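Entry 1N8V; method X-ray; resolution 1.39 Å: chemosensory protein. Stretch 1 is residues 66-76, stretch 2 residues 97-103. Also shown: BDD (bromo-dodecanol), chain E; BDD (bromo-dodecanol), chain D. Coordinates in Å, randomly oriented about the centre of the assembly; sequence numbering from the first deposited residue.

Stretch 1 66-76: AYRVIEHLIKN
Stretch 2, residues 97-103: KYEDRAK

Two helical segments of a chemosensory protein, 66-76 and 97-102, cross at -78° with axes 9.5 Å apart at closest approach; the stretches 66-76 and 97-103 bury 441 Å² between them. Both have regular helical backbones (phi/psi near -64/-43 through most of their length), with i to i+4 bonds such as I74 N to I70 O, 2.9 Å, and A102 N to Y98 O, 2.9 Å. In register, I70 CA lies 7.5 Å from Y98 CA, I74 CA 6.8 Å from E99 CA and E71 CA 5.2 Å from A102 CA; the small A102 side chain packs closely here, its CB 4.1 Å from E71 CG. I74 (m, t) fills the hollow between Y98 and A102: its CG2 lies 3.8 Å from A102 CB, its CD1 4.0 Å from Y98 CB. I70 (m, t) sets CD1 over one face of the Y98 ring (chi1 -85°, chi2 -67°), 3.7 Å from the centroid, a CH-pi contact. At that ring's edge, Y67 (t, chi2 59°) brings CD1 to 3.8 Å from Y98 CD1, while Y67 OH reaches 3.6 Å from R101 CB. A hydrogen bond between the stretches runs from K75 NZ to A102 O, 2.7 Å; the lysine, t at chi2 and chi3 but m at chi1 and chi4, reaches this carbonyl. Y98 OH makes a weak hydrogen bond, 3.3 Å, to O1 of bromo-dodecanol D; I70 CG1 lies 3.7 Å from C5 of bromo-dodecanol E.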

ATOM      1  N   ALA A  66       4.331   1.257  -4.910  1.00 12.51           N
ATOM      2  CA  ALA A  66       4.125   0.298  -3.834  1.00 13.41           C
ATOM      3  C   ALA A  66       5.391   0.165  -3.018  1.00 14.06           C
ATOM      4  O   ALA A  66       5.341   0.223  -1.777  1.00 13.15           O
ATOM      5  CB  ALA A  66       3.707  -1.052  -4.371  1.00 13.98           C
ATOM      6  N   TYR A  67       6.534   0.054  -3.696  1.00 13.99           N
ATOM      7  CA  TYR A  67       7.783  -0.066  -2.956  1.00 14.50           C
ATOM      8  C   TYR A  67       8.107   1.190  -2.165  1.00 13.43           C
ATOM      9  O   TYR A  67       8.595   1.101  -1.045  1.00 13.90           O
ATOM     10  CB  TYR A  67       8.988  -0.451  -3.809  1.00 15.87           C
ATOM     11  CG  TYR A  67      10.165  -0.637  -2.891  1.00 17.41           C
ATOM     12  CD1 TYR A  67      10.121  -1.592  -1.863  1.00 20.91           C
ATOM     13  CD2 TYR A  67      11.242   0.222  -2.937  1.00 19.40           C
ATOM     14  CE1 TYR A  67      11.154  -1.723  -0.973  1.00 20.71           C
ATOM     15  CE2 TYR A  67      12.286   0.090  -2.051  1.00 18.11           C
ATOM     16  CZ  TYR A  67      12.251  -0.894  -1.083  1.00 19.08           C
ATOM     17  OH  TYR A  67      13.311  -0.992  -0.199  1.00 23.32           O
ATOM     18  N   ARG A  68       7.861   2.370  -2.730  1.00 12.79           N
ATOM     19  CA  ARG A  68       8.073   3.599  -2.003  1.00 12.40           C
ATOM     20  C   ARG A  68       7.253   3.657  -0.701  1.00 12.43           C
ATOM     21  O   ARG A  68       7.765   3.976   0.378  1.00 12.61           O
ATOM     22  CB  ARG A  68       7.732   4.766  -2.929  1.00 13.09           C
ATOM     23  CG  ARG A  68       7.721   6.112  -2.275  1.00 12.88           C
ATOM     24  CD  ARG A  68       9.071   6.723  -2.066  1.00 16.00           C
ATOM     25  NE  ARG A  68       8.876   8.071  -1.557  1.00 18.65           N
ATOM     26  CZ  ARG A  68       8.929   8.407  -0.273  1.00 18.47           C
ATOM     27  NH1 ARG A  68       9.249   7.537   0.676  1.00 19.13           N
ATOM     28  NH2 ARG A  68       8.693   9.653   0.068  1.00 20.41           N
ATOM     29  N   VAL A  69       5.971   3.325  -0.800  1.00 11.07           N
ATOM     30  CA  VAL A  69       5.085   3.348   0.361  1.00 11.52           C
ATOM     31  C   VAL A  69       5.498   2.292   1.381  1.00 10.98           C
ATOM     32  O   VAL A  69       5.614   2.575   2.576  1.00 11.25           O
ATOM     33  CB  VAL A  69       3.610   3.144  -0.051  1.00 11.63           C
ATOM     34  CG1 VAL A  69       2.753   2.898   1.180  1.00 12.17           C
ATOM     35  CG2 VAL A  69       3.093   4.340  -0.841  1.00 12.22           C
ATOM     36  N   ILE A  70       5.766   1.087   0.900  1.00 11.36           N
ATOM     37  CA  ILE A  70       6.115  -0.009   1.798  1.00 11.69           C
ATOM     38  C   ILE A  70       7.418   0.268   2.553  1.00 11.77           C
ATOM     39  O   ILE A  70       7.495   0.070   3.768  1.00 12.40           O
ATOM     40  CB  ILE A  70       6.155  -1.347   1.024  1.00 11.82           C
ATOM     41  CG1 ILE A  70       4.738  -1.765   0.659  1.00 13.22           C
ATOM     42  CG2 ILE A  70       6.846  -2.437   1.839  1.00 12.98           C
ATOM     43  CD1 ILE A  70       4.673  -2.900  -0.342  1.00 14.75           C
ATOM     44  N   GLU A  71       8.437   0.779   1.856  1.00 11.57           N
ATOM     45  CA  GLU A  71       9.709   1.094   2.515  1.00 12.87           C
ATOM     46  C   GLU A  71       9.491   2.164   3.589  1.00 12.44           C
ATOM     47  O   GLU A  71      10.046   2.077   4.701  1.00 13.09           O
ATOM     48  CB  GLU A  71      10.761   1.575   1.503  1.00 14.14           C
ATOM     49  CG  GLU A  71      12.115   1.793   2.176  1.00 17.05           C
ATOM     50  CD  GLU A  71      13.137   2.520   1.328  1.00 22.67           C
ATOM     51  OE1 GLU A  71      12.743   3.175   0.350  1.00 28.27           O
ATOM     52  OE2 GLU A  71      14.336   2.463   1.695  1.00 27.09           O
ATOM     53  N   HIS A  72       8.697   3.192   3.286  1.00 11.24           N
ATOM     54  CA  HIS A  72       8.410   4.233   4.263  1.00 12.19           C
ATOM     55  C   HIS A  72       7.734   3.661   5.508  1.00 11.83           C
ATOM     56  O   HIS A  72       8.076   4.013   6.634  1.00 12.53           O
ATOM     57  CB  HIS A  72       7.497   5.316   3.663  1.00 12.18           C
ATOM     58  CG  HIS A  72       7.145   6.388   4.645  1.00 12.66           C
ATOM     59  ND1 HIS A  72       5.992   6.401   5.403  1.00 16.10           N
ATOM     60  CD2 HIS A  72       7.858   7.471   5.033  1.00 14.07           C
ATOM     61  CE1 HIS A  72       6.010   7.453   6.208  1.00 12.51           C
ATOM     62  NE2 HIS A  72       7.122   8.128   5.987  1.00 16.25           N
ATOM     63  N   LEU A  73       6.743   2.791   5.315  1.00 11.77           N
ATOM     64  CA  LEU A  73       6.047   2.205   6.465  1.00 11.66           C
ATOM     65  C   LEU A  73       6.955   1.335   7.307  1.00 11.57           C
ATOM     66  O   LEU A  73       6.945   1.428   8.533  1.00 11.39           O
ATOM     67  CB  LEU A  73       4.833   1.398   6.006  1.00 11.65           C
ATOM     68  CG  LEU A  73       3.744   2.168   5.249  1.00 12.25           C
ATOM     69  CD1 LEU A  73       2.683   1.180   4.753  1.00 13.31           C
ATOM     70  CD2 LEU A  73       3.136   3.280   6.117  1.00 14.29           C
ATOM     71  N   ILE A  74       7.746   0.476   6.664  1.00 11.40           N
ATOM     72  CA  ILE A  74       8.649  -0.409   7.386  1.00 12.55           C
ATOM     73  C   ILE A  74       9.662   0.370   8.212  1.00 13.01           C
ATOM     74  O   ILE A  74       9.983  -0.026   9.343  1.00 13.92           O
ATOM     75  CB  ILE A  74       9.364  -1.356   6.396  1.00 12.42           C
ATOM     76  CG1 ILE A  74       8.379  -2.354   5.787  1.00 11.96           C
ATOM     77  CG2 ILE A  74      10.531  -2.063   7.094  1.00 12.42           C
ATOM     78  CD1 ILE A  74       8.957  -3.187   4.670  1.00 12.52           C
ATOM     79  N   LYS A  75      10.151   1.485   7.676  1.00 12.32           N
ATOM     80  CA  LYS A  75      11.134   2.295   8.400  1.00 13.60           C
ATOM     81  C   LYS A  75      10.525   3.243   9.441  1.00 13.50           C
ATOM     82  O   LYS A  75      11.046   3.366  10.551  1.00 15.00           O
ATOM     83  CB  LYS A  75      11.947   3.131   7.427  1.00 13.97           C
ATOM     84  CG  LYS A  75      12.821   2.336   6.518  1.00 15.14           C
ATOM     85  CD  LYS A  75      13.677   3.276   5.698  1.00 19.29           C
ATOM     86  CE  LYS A  75      14.659   2.563   4.851  1.00 22.35           C
ATOM     87  NZ  LYS A  75      15.438   1.592   5.671  1.00 26.71           N
ATOM     88  N   ASN A  76       9.421   3.906   9.100  1.00 14.02           N
ATOM     89  CA  ASN A  76       8.867   4.989   9.913  1.00 14.65           C
ATOM     90  C   ASN A  76       7.501   4.791  10.566  1.00 14.81           C
ATOM     91  O   ASN A  76       7.086   5.579  11.404  1.00 15.12           O
ATOM     92  CB  ASN A  76       8.818   6.249   9.050  1.00 15.23           C
ATOM     93  CG  ASN A  76      10.171   6.570   8.419  1.00 16.58           C
ATOM     94  OD1 ASN A  76      11.147   6.776   9.138  1.00 20.70           O
ATOM     95  ND2 ASN A  76      10.239   6.611   7.086  1.00 20.02           N
ATOM     96  N   LYS A  97      10.571 -10.518   2.313  1.00 11.81           N
ATOM     97  CA  LYS A  97      11.176  -9.975   1.106  1.00 11.81           C
ATOM     98  C   LYS A  97      11.195  -8.444   1.126  1.00 12.79           C
ATOM     99  O   LYS A  97      12.218  -7.837   0.794  1.00 13.41           O
ATOM    100  CB  LYS A  97      10.474 -10.477  -0.152  1.00 12.54           C
ATOM    101  CG  LYS A  97      10.804 -11.917  -0.497  1.00 12.99           C
ATOM    102  CD  LYS A  97       9.989 -12.393  -1.714  1.00 13.10           C
ATOM    103  CE  LYS A  97      10.398 -13.796  -2.170  1.00 13.64           C
ATOM    104  NZ  LYS A  97       9.527 -14.348  -3.267  1.00 14.56           N
ATOM    105  N   TYR A  98      10.096  -7.812   1.506  1.00 12.21           N
ATOM    106  CA  TYR A  98      10.056  -6.340   1.528  1.00 12.48           C
ATOM    107  C   TYR A  98      10.882  -5.789   2.672  1.00 12.81           C
ATOM    108  O   TYR A  98      11.572  -4.767   2.509  1.00 13.62           O
ATOM    109  CB  TYR A  98       8.621  -5.820   1.627  1.00 12.71           C
ATOM    110  CG  TYR A  98       7.899  -5.690   0.291  1.00 13.76           C
ATOM    111  CD1 TYR A  98       8.299  -4.756  -0.644  1.00 14.86           C
ATOM    112  CD2 TYR A  98       6.787  -6.468  -0.000  1.00 15.49           C
ATOM    113  CE1 TYR A  98       7.640  -4.618  -1.856  1.00 17.14           C
ATOM    114  CE2 TYR A  98       6.124  -6.347  -1.205  1.00 18.25           C
ATOM    115  CZ  TYR A  98       6.552  -5.401  -2.122  1.00 17.19           C
ATOM    116  OH  TYR A  98       5.901  -5.245  -3.336  1.00 20.93           O
ATOM    117  N   GLU A  99      10.850  -6.442   3.832  1.00 11.92           N
ATOM    118  CA  GLU A  99      11.650  -5.964   4.963  1.00 12.75           C
ATOM    119  C   GLU A  99      13.140  -6.045   4.660  1.00 13.65           C
ATOM    120  O   GLU A  99      13.913  -5.147   5.051  1.00 14.37           O
ATOM    121  CB  GLU A  99      11.315  -6.730   6.235  1.00 11.73           C
ATOM    122  CG  GLU A  99       9.920  -6.433   6.784  1.00 13.13           C
ATOM    123  CD  GLU A  99       9.544  -7.304   7.963  1.00 14.97           C
ATOM    124  OE1 GLU A  99      10.299  -8.288   8.213  1.00 17.05           O
ATOM    125  OE2 GLU A  99       8.509  -7.036   8.607  1.00 14.18           O
ATOM    126  N   ASP A 100      13.559  -7.094   3.957  1.00 14.88           N
ATOM    127  CA  ASP A 100      14.983  -7.240   3.632  1.00 16.25           C
ATOM    128  C   ASP A 100      15.413  -6.113   2.686  1.00 17.40           C
ATOM    129  O   ASP A 100      16.511  -5.547   2.834  1.00 18.40           O
ATOM    130  CB  ASP A 100      15.265  -8.594   2.992  1.00 15.61           C
ATOM    131  CG  ASP A 100      15.195  -9.746   3.971  1.00 17.10           C
ATOM    132  OD1 ASP A 100      15.116  -9.530   5.193  1.00 16.57           O
ATOM    133  OD2 ASP A 100      15.237 -10.933   3.579  1.00 16.48           O
ATOM    134  N   ARG A 101      14.545  -5.764   1.740  1.00 18.22           N
ATOM    135  CA  ARG A 101      14.847  -4.671   0.796  1.00 19.22           C
ATOM    136  C   ARG A 101      14.951  -3.360   1.526  1.00 20.63           C
ATOM    137  O   ARG A 101      15.865  -2.578   1.274  1.00 20.50           O
ATOM    138  CB  ARG A 101      13.763  -4.561  -0.274  1.00 19.84           C
ATOM    139  CG  ARG A 101      13.834  -5.638  -1.254  1.00 22.73           C
ATOM    140  CD  ARG A 101      14.420  -6.853  -0.647  1.00 27.03           C
ATOM    141  NE  ARG A 101      14.567  -7.966  -1.553  1.00 31.22           N
ATOM    142  CZ  ARG A 101      14.315  -9.209  -1.211  1.00 31.45           C
ATOM    143  NH1 ARG A 101      13.911  -9.487   0.009  1.00 33.70           N
ATOM    144  NH2 ARG A 101      14.485 -10.178  -2.094  1.00 35.77           N
ATOM    145  N   ALA A 102      14.012  -3.111   2.428  1.00 20.80           N
ATOM    146  CA  ALA A 102      13.981  -1.866   3.182  1.00 21.98           C
ATOM    147  C   ALA A 102      15.243  -1.678   4.005  1.00 22.84           C
ATOM    148  O   ALA A 102      15.757  -0.572   4.073  1.00 24.13           O
ATOM    149  CB  ALA A 102      12.762  -1.824   4.068  1.00 21.85           C
ATOM    150  N   LYS A 103      15.732  -2.757   4.614  1.00 23.88           N
ATOM    151  CA  LYS A 103      16.929  -2.724   5.458  1.00 24.54           C
ATOM    152  C   LYS A 103      18.220  -2.561   4.662  1.00 24.92           C
ATOM    153  O   LYS A 103      18.248  -2.867   3.469  1.00 26.11           O
ATOM    154  CB  LYS A 103      16.999  -3.985   6.297  1.00 25.00           C
TER
HETATM  155  O1  BDD E 503       3.319  -8.401   2.949  1.00 14.89           O
HETATM  156  C1  BDD E 503       2.899  -7.490   1.931  1.00 15.98           C
HETATM  157  C2  BDD E 503       1.944  -6.438   2.510  1.00 15.65           C
HETATM  158  C3  BDD E 503       1.702  -5.335   1.482  1.00 18.22           C
HETATM  159  C4  BDD E 503       0.844  -4.182   2.011  1.00 23.01           C
HETATM  160  C5  BDD E 503       1.321  -2.847   1.427  1.00 26.39           C
HETATM  161  C6  BDD E 503       0.214  -2.037   0.777  1.00 28.40           C
HETATM  162  C7  BDD E 503       0.727  -0.711   0.207  1.00 27.84           C
HETATM  163  C8  BDD E 503       0.308  -0.509  -1.233  1.00 27.29           C
HETATM  164  C9  BDD E 503       0.522   0.925  -1.699  1.00 24.76           C
HETATM  165  C10 BDD E 503       0.099   1.112  -3.158  1.00 23.08           C
HETATM  166  C11 BDD E 503       0.824   2.232  -3.911  1.00 21.05           C
HETATM  167  C12 BDD E 503       0.856   2.062  -5.464  1.00 14.41           C
HETATM  168 BR   BDD E 503       0.736   3.542  -6.100  1.00  9.04          BR
HETATM  169  O1  BDD D 502       4.331  -7.943  -4.458  1.00 34.77           O
HETATM  170  C1  BDD D 502       3.128  -7.657  -3.755  1.00 33.22           C
HETATM  171  C2  BDD D 502       2.706  -6.228  -4.092  1.00 31.81           C
HETATM  172  C3  BDD D 502       2.195  -5.482  -2.860  1.00 28.88           C
HETATM  173  C4  BDD D 502       1.668  -4.093  -3.206  1.00 26.60           C
HETATM  174  C5  BDD D 502       0.558  -4.115  -4.247  1.00 25.20           C
HETATM  175  C6  BDD D 502       0.047  -2.730  -4.623  1.00 23.29           C
HETATM  176  C7  BDD D 502      -1.239  -2.818  -5.451  1.00 23.52           C
HETATM  177  C8  BDD D 502      -1.617  -1.497  -6.109  1.00 21.35           C
HETATM  178  C9  BDD D 502      -3.046  -1.497  -6.647  1.00 21.47           C
HETATM  179  C10 BDD D 502      -3.351  -0.223  -7.449  1.00 19.95           C
HETATM  180  C11 BDD D 502      -4.828  -0.018  -7.792  1.00 21.95           C
HETATM  181  C12 BDD D 502      -5.169   1.441  -8.215  1.00 21.87           C
HETATM  182 BR   BDD D 502      -5.551   2.511  -7.023  1.00  7.00          BR